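Local coordinates for protein beta sliding clamp (Streptococcus pneumoniae, PDB 2AWA) that probably forms a ring-shaped head-to-tail homodimer around DNA that tethers DNA polymerases and other proteins to it and makes them processive, at residues B[287-292]-B[323-328]; B[294-299]-B[315-320]; B[300-305]-B[339-344]; B[350-355]-B[380-385]. All blocks are in the same frame, centred on the assembly; numbering follows the deposited sequence.

Interaction 1: B[287-292]-B[323-328]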
loop_
_atom_site.group_PDB
_atom_site.type_symbol
_atom_site.label_atom_id
_atom_site.label_comp_id
_atom_site.label_asym_id
_atom_site.label_seq_id
_atom_site.Cartn_x
_atom_site.Cartn_y
_atom_site.Cartn_z
HETATM N N MSE B 287 22.800 10.354 3.384
HETATM C CA MSE B 287 21.863 11.459 3.484
HETATM C C MSE B 287 20.506 11.089 4.069
HETATM O O MSE B 287 19.864 11.914 4.722
HETATM C CB MSE B 287 21.680 12.066 2.108
HETATM C CG MSE B 287 22.909 12.770 1.613
HETATM SE SE MSE B 287 23.618 14.106 2.907
HETATM C CE MSE B 287 25.035 13.034 3.800
ATOM N N GLU B 288 20.076 9.853 3.836
ATOM C CA GLU B 288 18.828 9.327 4.390
ATOM C C GLU B 288 18.924 9.073 5.880
ATOM O O GLU B 288 17.940 9.245 6.608
ATOM C CB GLU B 288 18.438 8.047 3.670
ATOM C CG GLU B 288 18.280 8.283 2.175
ATOM C CD GLU B 288 17.262 7.421 1.498
ATOM O OE1 GLU B 288 16.127 7.325 2.017
ATOM O OE2 GLU B 288 17.589 6.882 0.410
ATOM N N ARG B 289 20.100 8.650 6.325
ATOM C CA ARG B 289 20.387 8.515 7.739
ATOM C C ARG B 289 20.383 9.897 8.384
ATOM O O ARG B 289 19.687 10.141 9.371
ATOM C CB ARG B 289 21.746 7.808 7.958
ATOM C CG ARG B 289 21.648 6.281 8.149
ATOM C CD ARG B 289 22.996 5.631 8.547
ATOM N NE ARG B 289 24.041 5.856 7.546
ATOM C CZ ARG B 289 24.285 5.074 6.496
ATOM N NH1 ARG B 289 23.570 3.996 6.267
ATOM N NH2 ARG B 289 25.246 5.396 5.651
ATOM N N ALA B 290 21.169 10.796 7.813
ATOM C CA ALA B 290 21.139 12.196 8.196
ATOM C C ALA B 290 19.706 12.722 8.295
ATOM O O ALA B 290 19.354 13.392 9.248
ATOM C CB ALA B 290 21.920 13.013 7.201
ATOM N N ARG B 291 18.869 12.396 7.322
ATOM C CA ARG B 291 17.511 12.932 7.288
ATOM C C ARG B 291 16.592 12.411 8.411
ATOM O O ARG B 291 15.710 13.130 8.892
ATOM C CB ARG B 291 16.882 12.698 5.915
ATOM C CG ARG B 291 15.471 13.271 5.799
ATOM C CD ARG B 291 14.976 13.321 4.357
ATOM N NE ARG B 291 14.749 11.987 3.824
ATOM C CZ ARG B 291 14.323 11.742 2.597
ATOM N NH1 ARG B 291 14.075 12.739 1.755
ATOM N NH2 ARG B 291 14.162 10.490 2.211
ATOM N N LEU B 292 16.795 11.176 8.840
ATOM C CA LEU B 292 16.018 10.652 9.963
ATOM C C LEU B 292 16.067 11.576 11.150
ATOM O O LEU B 292 15.063 11.738 11.841
ATOM C CB LEU B 292 16.520 9.281 10.420
ATOM C CG LEU B 292 16.143 8.169 9.475
ATOM C CD1 LEU B 292 16.842 6.905 9.867
ATOM C CD2 LEU B 292 14.648 8.005 9.470
ATOM N N VAL B 323 23.790 12.765 14.655
ATOM C CA VAL B 323 24.409 11.907 13.648
ATOM C C VAL B 323 25.789 12.454 13.386
ATOM O O VAL B 323 25.916 13.640 13.115
ATOM C CB VAL B 323 23.691 11.967 12.273
ATOM C CG1 VAL B 323 24.336 11.014 11.293
ATOM C CG2 VAL B 323 22.244 11.629 12.393
ATOM N N ASN B 324 26.808 11.603 13.478
ATOM C CA ASN B 324 28.184 11.965 13.134
ATOM C C ASN B 324 28.698 10.849 12.239
ATOM O O ASN B 324 28.946 9.750 12.710
ATOM C CB ASN B 324 29.029 12.095 14.405
ATOM C CG ASN B 324 30.433 12.632 14.138
ATOM O OD1 ASN B 324 31.072 12.292 13.150
ATOM N ND2 ASN B 324 30.916 13.482 15.038
ATOM N N GLU B 325 28.804 11.102 10.941
ATOM C CA GLU B 325 29.174 10.044 10.019
ATOM C C GLU B 325 30.285 10.457 9.070
ATOM O O GLU B 325 30.211 11.490 8.450
ATOM C CB GLU B 325 27.957 9.594 9.222
ATOM C CG GLU B 325 28.286 8.485 8.232
ATOM C CD GLU B 325 27.071 7.847 7.591
ATOM O OE1 GLU B 325 25.992 7.833 8.218
ATOM O OE2 GLU B 325 27.216 7.346 6.449
ATOM N N GLU B 326 31.322 9.636 8.958
ATOM C CA GLU B 326 32.345 9.860 7.945
ATOM C C GLU B 326 31.885 9.203 6.664
ATOM O O GLU B 326 31.509 8.048 6.665
ATOM C CB GLU B 326 33.708 9.294 8.347
ATOM C CG GLU B 326 34.748 9.576 7.260
ATOM C CD GLU B 326 36.134 9.042 7.556
ATOM O OE1 GLU B 326 36.452 8.822 8.753
ATOM O OE2 GLU B 326 36.900 8.861 6.571
ATOM N N ILE B 327 31.948 9.949 5.576
ATOM C CA ILE B 327 31.557 9.471 4.263
ATOM C C ILE B 327 32.809 9.222 3.414
ATOM O O ILE B 327 33.658 10.098 3.280
ATOM C CB ILE B 327 30.630 10.485 3.579
ATOM C CG1 ILE B 327 29.401 10.735 4.475
ATOM C CG2 ILE B 327 30.226 9.984 2.201
ATOM C CD1 ILE B 327 28.571 11.965 4.129
ATOM N N ASP B 328 32.902 8.012 2.860
ATOM C CA ASP B 328 33.996 7.622 1.983
ATOM C C ASP B 328 33.826 8.273 0.607
ATOM O O ASP B 328 32.696 8.448 0.121
ATOM C CB ASP B 328 34.085 6.092 1.878
ATOM C CG ASP B 328 34.739 5.448 3.119
#
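R289 grips E325 side-on with two nitrogens, one to each carboxylate oxygen. R289 NE donates to E325 OE1 over 2.9 Å at 163°, and NH2 of R289 donates to OE2 of E325, also over 2.9 Å. Both oxygens are met on their syn sides, and both lie near the guanidinium plane, although the two flat groups are tilted 31° apart. Arginine suits the helix here because its long chain, bent at chi3, brings NE as well as a terminal nitrogen to the glutamate. E325 reaches out to it with CG anti to the backbone N and the chain extended beyond.

On either side of this bridge the contact is apolar. CE of M287, a selenomethionine, reaches CD1 of I327 at 3.7 Å, its chain bent at chi2 and chi3 so that the methyl comes back to the strand. At A290 a small residue lets the helix lie close to the sheet, and V323 CG2 is 4.4 Å from its CA.

Further out, S286 OG bonds to E325 OE2, and the second subunit joins in: its S123 OG bonds to E325 OE1 and its S100 O to R289 NH1. Shared among these partners, the buried ion pair should be well stabilised. Helix 280-294 lies nearly antiparallel on edge strand 321-327, which pairs with a strand of the second subunit, the continuous intersubunit sheet characteristic of the beta-clamp dimer.

Interaction 2: B[294-299]-B[315-320]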
loop_
_atom_site.group_PDB
_atom_site.type_symbol
_atom_site.label_atom_id
_atom_site.label_comp_id
_atom_site.label_asym_id
_atom_site.label_seq_id
_atom_site.Cartn_x
_atom_site.Cartn_y
_atom_site.Cartn_z
ATOM N N SER B 294 17.410 14.937 11.058
ATOM C CA SER B 294 17.239 16.350 10.728
ATOM C C SER B 294 15.774 16.697 10.514
ATOM O O SER B 294 15.399 17.836 10.704
ATOM C CB SER B 294 18.079 16.772 9.522
ATOM O OG SER B 294 17.620 16.174 8.330
ATOM N N SER B 295 14.943 15.721 10.160
ATOM C CA SER B 295 13.518 15.982 9.948
ATOM C C SER B 295 12.730 16.112 11.245
ATOM O O SER B 295 11.584 16.554 11.215
ATOM C CB SER B 295 12.882 14.927 9.047
ATOM O OG SER B 295 13.228 13.625 9.454
ATOM N N ALA B 296 13.326 15.751 12.379
ATOM C CA ALA B 296 12.746 16.112 13.679
ATOM C C ALA B 296 12.775 17.639 13.932
ATOM O O ALA B 296 11.959 18.155 14.694
ATOM C CB ALA B 296 13.450 15.353 14.811
ATOM N N THR B 297 13.710 18.350 13.296
ATOM C CA THR B 297 13.789 19.824 13.361
ATOM C C THR B 297 12.986 20.441 12.213
ATOM O O THR B 297 12.776 19.783 11.184
ATOM C CB THR B 297 15.259 20.349 13.180
ATOM O OG1 THR B 297 16.223 19.378 13.641
ATOM C CG2 THR B 297 15.451 21.712 13.882
ATOM N N GLN B 298 12.566 21.701 12.361
ATOM C CA GLN B 298 11.999 22.455 11.225
ATOM C C GLN B 298 13.119 22.880 10.247
ATOM O O GLN B 298 13.018 22.617 9.035
ATOM C CB GLN B 298 11.176 23.674 11.688
ATOM C CG GLN B 298 9.657 23.455 11.719
ATOM C CD GLN B 298 9.023 23.447 10.335
ATOM N N ASN B 299 14.176 23.529 10.766
ATOM C CA ASN B 299 15.375 23.863 9.948
ATOM C C ASN B 299 15.736 22.668 9.063
ATOM O O ASN B 299 15.924 22.807 7.856
ATOM C CB ASN B 299 16.586 24.273 10.839
ATOM C CG ASN B 299 17.858 24.685 10.016
ATOM O OD1 ASN B 299 18.983 24.294 10.349
ATOM N ND2 ASN B 299 17.666 25.474 8.958
ATOM N N VAL B 315 24.351 16.047 12.089
ATOM C CA VAL B 315 23.029 16.538 12.398
ATOM C C VAL B 315 22.929 16.581 13.902
ATOM O O VAL B 315 23.306 15.629 14.578
ATOM C CB VAL B 315 21.922 15.591 11.865
ATOM C CG1 VAL B 315 20.532 16.099 12.280
ATOM C CG2 VAL B 315 22.018 15.430 10.320
ATOM N N HIS B 316 22.417 17.679 14.427
ATOM C CA HIS B 316 22.113 17.756 15.829
ATOM C C HIS B 316 20.670 18.123 16.031
ATOM O O HIS B 316 20.293 19.253 15.813
ATOM C CB HIS B 316 22.976 18.786 16.536
ATOM C CG HIS B 316 22.731 18.834 18.004
ATOM N ND1 HIS B 316 21.780 19.655 18.573
ATOM C CD2 HIS B 316 23.290 18.142 19.023
ATOM C CE1 HIS B 316 21.781 19.482 19.884
ATOM N NE2 HIS B 316 22.693 18.575 20.180
ATOM N N SER B 317 19.874 17.169 16.487
ATOM C CA SER B 317 18.469 17.409 16.783
ATOM C C SER B 317 18.244 17.372 18.291
ATOM O O SER B 317 18.112 16.309 18.872
ATOM C CB SER B 317 17.615 16.370 16.075
ATOM O OG SER B 317 16.261 16.666 16.282
ATOM N N PRO B 318 18.186 18.540 18.933
ATOM C CA PRO B 318 18.160 18.499 20.384
ATOM C C PRO B 318 16.904 17.797 20.864
ATOM O O PRO B 318 15.857 17.861 20.199
ATOM C CB PRO B 318 18.160 19.974 20.808
ATOM C CG PRO B 318 18.436 20.767 19.576
ATOM C CD PRO B 318 18.091 19.909 18.402
ATOM N N GLU B 319 17.032 17.106 21.989
ATOM C CA GLU B 319 15.949 16.315 22.552
ATOM C C GLU B 319 15.804 14.934 21.884
ATOM O O GLU B 319 15.254 14.021 22.509
ATOM C CB GLU B 319 14.611 17.078 22.500
ATOM N N VAL B 320 16.309 14.778 20.656
ATOM C CA VAL B 320 16.118 13.548 19.885
ATOM C C VAL B 320 17.403 12.782 19.595
ATOM O O VAL B 320 17.453 11.582 19.837
ATOM C CB VAL B 320 15.407 13.819 18.542
ATOM C CG1 VAL B 320 15.024 12.471 17.856
ATOM C CG2 VAL B 320 14.159 14.727 18.790
#
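S294 and V315 bring the two backbones closest, their CA atoms 6.0 Å apart, where a type I turn from S294 to T297 lies beside the end of strand 310-317. This is where the C-terminal domain of the clamp turns from helix 280-294 into the loop leading to strand 302-307. The T297 N to S294 O bond of 3.1 Å closes the turn.

No hydrogen bond joins the two segments, and small side chains make the contact. V315 is a branched strand residue facing the turn; its CG1 lies alongside the S294 backbone, 3.5 Å from S294 N, and also meets S294 CB. The other branch, CG2, is turned toward A290 on the helix. A serine fits at 294 because its short hydroxyl can fold back on the helix: with chi1 at 68°, OG sits between the backbone N and the carbonyl carbon and makes a weak hydrogen bond to A290 O.

At the corner of the turn, A296 projects a single methyl toward the strand end. V320 CG2 meets A296 CB at 4.1 Å, just after a tight reversal in which V320 N bonds to S317 O. P318, whose ring already restrains phi, fits the corner of that reversal. V320 also packs on F93 of the second subunit, placing this edge beside the dimer interface. S317 points its hydroxyl to the turn with OG anti to the backbone N (chi1 -176°), and this OG rests 3.4 Å from A296 CB.

Interaction 3: B[300-305]-B[339-344]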
loop_
_atom_site.group_PDB
_atom_site.type_symbol
_atom_site.label_atom_id
_atom_site.label_comp_id
_atom_site.label_asym_id
_atom_site.label_seq_id
_atom_site.Cartn_x
_atom_site.Cartn_y
_atom_site.Cartn_z
ATOM N N GLY B 300 15.811 21.496 9.690
ATOM C CA GLY B 300 16.032 20.250 8.996
ATOM C C GLY B 300 17.177 20.229 8.011
ATOM O O GLY B 300 16.977 19.898 6.849
ATOM N N THR B 301 18.374 20.568 8.489
ATOM C CA THR B 301 19.574 20.504 7.674
ATOM C C THR B 301 20.648 19.528 8.124
ATOM O O THR B 301 20.793 19.228 9.274
ATOM C CB THR B 301 20.252 21.861 7.556
ATOM O OG1 THR B 301 20.537 22.352 8.861
ATOM C CG2 THR B 301 19.367 22.826 6.803
ATOM N N VAL B 302 21.407 19.058 7.157
ATOM C CA VAL B 302 22.600 18.257 7.362
ATOM C C VAL B 302 23.772 19.207 7.110
ATOM O O VAL B 302 23.671 20.125 6.308
ATOM C CB VAL B 302 22.634 17.029 6.375
ATOM C CG1 VAL B 302 22.878 17.473 4.928
ATOM C CG2 VAL B 302 23.681 16.014 6.777
ATOM N N LYS B 303 24.861 19.000 7.832
ATOM C CA LYS B 303 26.047 19.811 7.726
ATOM C C LYS B 303 27.140 18.905 7.221
ATOM O O LYS B 303 27.469 17.915 7.869
ATOM C CB LYS B 303 26.416 20.390 9.095
ATOM C CG LYS B 303 27.816 21.034 9.181
ATOM C CD LYS B 303 27.889 22.225 10.167
ATOM C CE LYS B 303 27.751 21.854 11.629
ATOM N NZ LYS B 303 28.849 20.987 12.136
ATOM N N LEU B 304 27.665 19.216 6.039
ATOM C CA LEU B 304 28.846 18.544 5.533
ATOM C C LEU B 304 30.037 19.318 6.015
ATOM O O LEU B 304 30.082 20.543 5.863
ATOM C CB LEU B 304 28.884 18.495 4.005
ATOM C CG LEU B 304 28.271 17.290 3.320
ATOM C CD1 LEU B 304 28.674 17.279 1.860
ATOM C CD2 LEU B 304 28.717 16.014 4.001
ATOM N N GLU B 305 30.986 18.602 6.610
ATOM C CA GLU B 305 32.266 19.171 6.975
ATOM C C GLU B 305 33.358 18.513 6.132
ATOM O O GLU B 305 33.453 17.304 6.061
ATOM C CB GLU B 305 32.516 18.961 8.469
ATOM C CG GLU B 305 33.629 19.820 9.053
ATOM C CD GLU B 305 34.245 19.184 10.291
ATOM O OE1 GLU B 305 33.482 18.635 11.119
ATOM O OE2 GLU B 305 35.490 19.219 10.432
ATOM N N ILE B 339 29.445 23.261 5.034
ATOM C CA ILE B 339 28.231 23.683 4.340
ATOM C C ILE B 339 27.017 22.877 4.811
ATOM O O ILE B 339 27.129 21.685 5.060
ATOM C CB ILE B 339 28.436 23.595 2.809
ATOM C CG1 ILE B 339 27.276 24.215 2.067
ATOM C CG2 ILE B 339 28.655 22.149 2.361
ATOM C CD1 ILE B 339 27.560 24.414 0.607
ATOM N N SER B 340 25.879 23.556 4.968
ATOM C CA SER B 340 24.622 22.944 5.399
ATOM C C SER B 340 23.558 23.129 4.330
ATOM O O SER B 340 23.485 24.165 3.691
ATOM C CB SER B 340 24.123 23.564 6.699
ATOM O OG SER B 340 24.975 23.222 7.772
ATOM N N PHE B 341 22.740 22.104 4.149
ATOM C CA PHE B 341 21.702 22.091 3.130
ATOM C C PHE B 341 20.596 21.179 3.593
ATOM O O PHE B 341 20.718 20.486 4.632
ATOM C CB PHE B 341 22.248 21.605 1.766
ATOM C CG PHE B 341 23.095 20.354 1.837
ATOM C CD1 PHE B 341 22.513 19.103 1.802
ATOM C CD2 PHE B 341 24.476 20.436 1.923
ATOM C CE1 PHE B 341 23.292 17.953 1.879
ATOM C CE2 PHE B 341 25.247 19.306 1.999
ATOM C CZ PHE B 341 24.651 18.049 1.986
ATOM N N ASN B 342 19.507 21.206 2.844
ATOM C CA ASN B 342 18.396 20.293 3.043
ATOM C C ASN B 342 18.748 18.944 2.417
ATOM O O ASN B 342 19.012 18.861 1.223
ATOM C CB ASN B 342 17.145 20.890 2.399
ATOM C CG ASN B 342 15.897 20.044 2.596
ATOM O OD1 ASN B 342 15.962 18.877 2.967
ATOM N ND2 ASN B 342 14.750 20.635 2.295
ATOM N N PRO B 343 18.789 17.885 3.235
ATOM C CA PRO B 343 19.225 16.611 2.691
ATOM C C PRO B 343 18.232 15.997 1.694
ATOM O O PRO B 343 18.637 15.165 0.871
ATOM C CB PRO B 343 19.365 15.735 3.934
ATOM C CG PRO B 343 18.405 16.310 4.922
ATOM C CD PRO B 343 18.461 17.792 4.672
ATOM N N THR B 344 16.968 16.412 1.731
ATOM C CA THR B 344 15.972 15.856 0.825
ATOM C C THR B 344 16.338 16.247 -0.601
ATOM O O THR B 344 16.235 15.422 -1.500
ATOM C CB THR B 344 14.544 16.313 1.172
ATOM O OG1 THR B 344 14.183 15.847 2.480
ATOM C CG2 THR B 344 13.545 15.784 0.195
HETATM O O HOH W 1 23.302 22.262 9.705
#
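V302 and F341 form a hydrogen-bonded pair in an antiparallel ladder at the edge of a four-stranded sheet, where strand 302-307 runs beside the outermost strand 337-341. V302 N donates to F341 O over 3.0 Å and F341 N returns a bond to V302 O. The same reciprocal pattern recurs at L304 and I339, with L304 N to I339 O at 2.7 Å. Between them K303 and S340 are a non-hydrogen-bonded pair.

V302, L304, I339 and F341 all point to the face that packs under helix 280-294, as branched and aromatic residues should in a buried core. L304 comes to the edge of the F341 ring, its CD1 in the ring plane and 4.0 Å from CE2. V302 CG1 lies over a ring face, though modelled too close for its distance to be trusted. F369 meets F341 edge-to-face.

K303 and S340 point to the opposite face. Beside them a water donates to T301 OG1 (2.9 Å) and also hydrogen-bonds S340 OG (2.7 Å), linking the residue just before one strand to the other strand; T301 OG1 is bonded to N299 OD1 as well.

In this C-terminal clamp domain the strand runs directly into helix 343-351. N342 is its N-cap: OD1 accepts from T344 N at 2.9 Å, with the donor 42° out of the carbonyl plane. P343 follows, a residue well suited to a first helical turn, where no backbone N-H is needed, and its CD sits 3.4 Å from G300 O.

Interaction 4: B[350-355]-B[380-385]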
loop_
_atom_site.group_PDB
_atom_site.type_symbol
_atom_site.label_atom_id
_atom_site.label_comp_id
_atom_site.label_asym_id
_atom_site.label_seq_id
_atom_site.Cartn_x
_atom_site.Cartn_y
_atom_site.Cartn_z
ATOM N N LEU B 350 20.200 12.801 -6.252
ATOM C CA LEU B 350 20.918 11.549 -6.395
ATOM C C LEU B 350 20.028 10.507 -7.049
ATOM O O LEU B 350 20.428 9.902 -8.043
ATOM C CB LEU B 350 21.476 11.089 -5.055
ATOM C CG LEU B 350 22.617 12.003 -4.578
ATOM C CD1 LEU B 350 22.959 11.709 -3.132
ATOM C CD2 LEU B 350 23.879 11.872 -5.456
ATOM N N LYS B 351 18.816 10.336 -6.527
ATOM C CA LYS B 351 17.830 9.431 -7.131
ATOM C C LYS B 351 17.631 9.730 -8.610
ATOM O O LYS B 351 17.240 8.861 -9.362
ATOM C CB LYS B 351 16.474 9.516 -6.420
ATOM C CG LYS B 351 16.424 8.825 -5.044
ATOM C CD LYS B 351 14.994 8.824 -4.449
ATOM C CE LYS B 351 14.683 7.545 -3.610
ATOM N NZ LYS B 351 15.259 7.544 -2.206
ATOM N N ALA B 352 17.900 10.954 -9.035
ATOM C CA ALA B 352 17.720 11.301 -10.446
ATOM C C ALA B 352 18.852 10.815 -11.333
ATOM O O ALA B 352 18.692 10.777 -12.536
ATOM C CB ALA B 352 17.546 12.799 -10.607
ATOM N N LEU B 353 19.990 10.449 -10.758
ATOM C CA LEU B 353 21.137 10.041 -11.561
ATOM C C LEU B 353 21.041 8.570 -11.934
ATOM O O LEU B 353 20.505 7.767 -11.158
ATOM C CB LEU B 353 22.446 10.285 -10.818
ATOM C CG LEU B 353 22.668 11.721 -10.333
ATOM C CD1 LEU B 353 23.702 11.725 -9.223
ATOM C CD2 LEU B 353 23.077 12.626 -11.470
ATOM N N ASN B 354 21.537 8.232 -13.131
ATOM C CA ASN B 354 21.684 6.843 -13.549
ATOM C C ASN B 354 23.142 6.345 -13.456
ATOM O O ASN B 354 23.434 5.227 -13.848
ATOM C CB ASN B 354 21.141 6.658 -14.975
ATOM C CG ASN B 354 19.638 6.990 -15.088
ATOM O OD1 ASN B 354 18.828 6.520 -14.281
ATOM N ND2 ASN B 354 19.268 7.793 -16.104
ATOM N N SER B 355 24.046 7.162 -12.915
ATOM C CA SER B 355 25.472 6.828 -12.881
ATOM C C SER B 355 25.951 6.297 -11.541
ATOM O O SER B 355 25.367 6.579 -10.494
ATOM C CB SER B 355 26.309 8.046 -13.251
ATOM O OG SER B 355 26.190 9.060 -12.288
ATOM N N PHE B 380 23.743 16.828 -18.015
ATOM C CA PHE B 380 22.731 16.755 -16.975
ATOM C C PHE B 380 23.328 17.397 -15.740
ATOM O O PHE B 380 24.295 16.896 -15.183
ATOM C CB PHE B 380 22.305 15.297 -16.733
ATOM C CG PHE B 380 21.331 15.116 -15.595
ATOM C CD1 PHE B 380 20.389 16.102 -15.286
ATOM C CD2 PHE B 380 21.354 13.947 -14.830
ATOM C CE1 PHE B 380 19.511 15.933 -14.233
ATOM C CE2 PHE B 380 20.466 13.769 -13.789
ATOM C CZ PHE B 380 19.543 14.765 -13.483
HETATM N N MSE B 381 22.720 18.511 -15.345
HETATM C CA MSE B 381 23.271 19.491 -14.419
HETATM C C MSE B 381 22.221 19.835 -13.340
HETATM O O MSE B 381 21.067 20.083 -13.650
HETATM C CB MSE B 381 23.599 20.738 -15.249
HETATM C CG MSE B 381 23.625 22.081 -14.503
HETATM SE SE MSE B 381 25.232 22.207 -13.426
HETATM C CE MSE B 381 26.643 22.305 -14.925
ATOM N N GLN B 382 22.613 19.840 -12.076
ATOM C CA GLN B 382 21.701 20.220 -11.007
ATOM C C GLN B 382 22.363 21.206 -10.074
ATOM O O GLN B 382 23.586 21.270 -10.008
ATOM C CB GLN B 382 21.249 18.997 -10.217
ATOM C CG GLN B 382 20.514 17.996 -11.053
ATOM C CD GLN B 382 20.137 16.765 -10.277
ATOM O OE1 GLN B 382 19.207 16.788 -9.481
ATOM N NE2 GLN B 382 20.852 15.674 -10.513
ATOM N N LEU B 383 21.520 21.955 -9.361
ATOM C CA LEU B 383 21.922 23.005 -8.423
ATOM C C LEU B 383 21.120 22.893 -7.134
ATOM O O LEU B 383 19.932 22.618 -7.169
ATOM C CB LEU B 383 21.616 24.393 -8.983
ATOM C CG LEU B 383 22.545 25.063 -9.948
ATOM C CD1 LEU B 383 21.935 26.387 -10.343
ATOM C CD2 LEU B 383 23.891 25.271 -9.309
ATOM N N ILE B 384 21.780 23.180 -6.020
ATOM C CA ILE B 384 21.162 23.172 -4.717
ATOM C C ILE B 384 21.669 24.358 -3.926
ATOM O O ILE B 384 22.876 24.562 -3.782
ATOM C CB ILE B 384 21.496 21.894 -3.938
ATOM C CG1 ILE B 384 20.839 20.696 -4.610
ATOM C CG2 ILE B 384 20.987 22.009 -2.524
ATOM C CD1 ILE B 384 21.246 19.376 -4.021
ATOM N N THR B 385 20.732 25.131 -3.401
ATOM C CA THR B 385 21.059 26.316 -2.638
ATOM C C THR B 385 21.240 25.867 -1.222
ATOM O O THR B 385 20.387 25.183 -0.701
ATOM C CB THR B 385 19.950 27.363 -2.705
ATOM O OG1 THR B 385 19.683 27.689 -4.082
ATOM C CG2 THR B 385 20.373 28.609 -1.967
#
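F380 meets A352 and L353 where the loop after helix 343-351 packs against strand 379-384, in the long antiparallel sheet that joins the central and C-terminal domains of the clamp. Followed outward, its side chain leaves the strand with CB pointing toward the loop, and CG stands anti to the backbone N (chi1 176°), which extends the ring away from the sheet. CD2 is the first ring atom to touch, 4.0 Å from L353 CD2. CE2 touches two partners, 3.7 Å from L353 CD2 and 3.7 Å from A352 O, both approaching obliquely. At the tip, CZ lies 4.0 Å from A352 CB.

A large flat ring suits this place because it spans the distance between backbones whose nearest CA atoms, those of L353 and F380, are 8.8 Å apart. Alanine at 352 is small enough to let the ring reach the main chain beside it. L353 supplies a branched, apolar end and also packs on V280 of helix 280-294, while F380 also packs on S198 and K200 of the neighbouring strand 196-203.

The chain turns tightly here, with L353 N bonded to L350 O. Q382, on the same side of the strand as F380, has an amide that can donate to a main-chain carbonyl: its extended chain carries NE2 past L353 CD2, at 3.9 Å, to hydrogen-bond with S349 O.

Helix 280-294 opens interaction 1 at 287-292, the loop after it opens interaction 2 at 294-299, and 300-305, leading into strand 302-307, opens interaction 3. Interaction 2 closes first, at 315-320, and interaction 1 next, at 323-328, so the second lies wholly within the first. Interaction 3 closes at 339-344 and therefore crosses both. Interactions 1 and 2 fasten helix 280-294 and its following loop to the four-stranded sheet and both reach the second subunit; interaction 3 joins two strands of that sheet. Interaction 4 follows in series, tying the far end of helix 343-351, whose first turn belongs to interaction 3, to the sheet shared with the central domain. E288 and K351 form a long, weak ion pair between interactions 1 and 4.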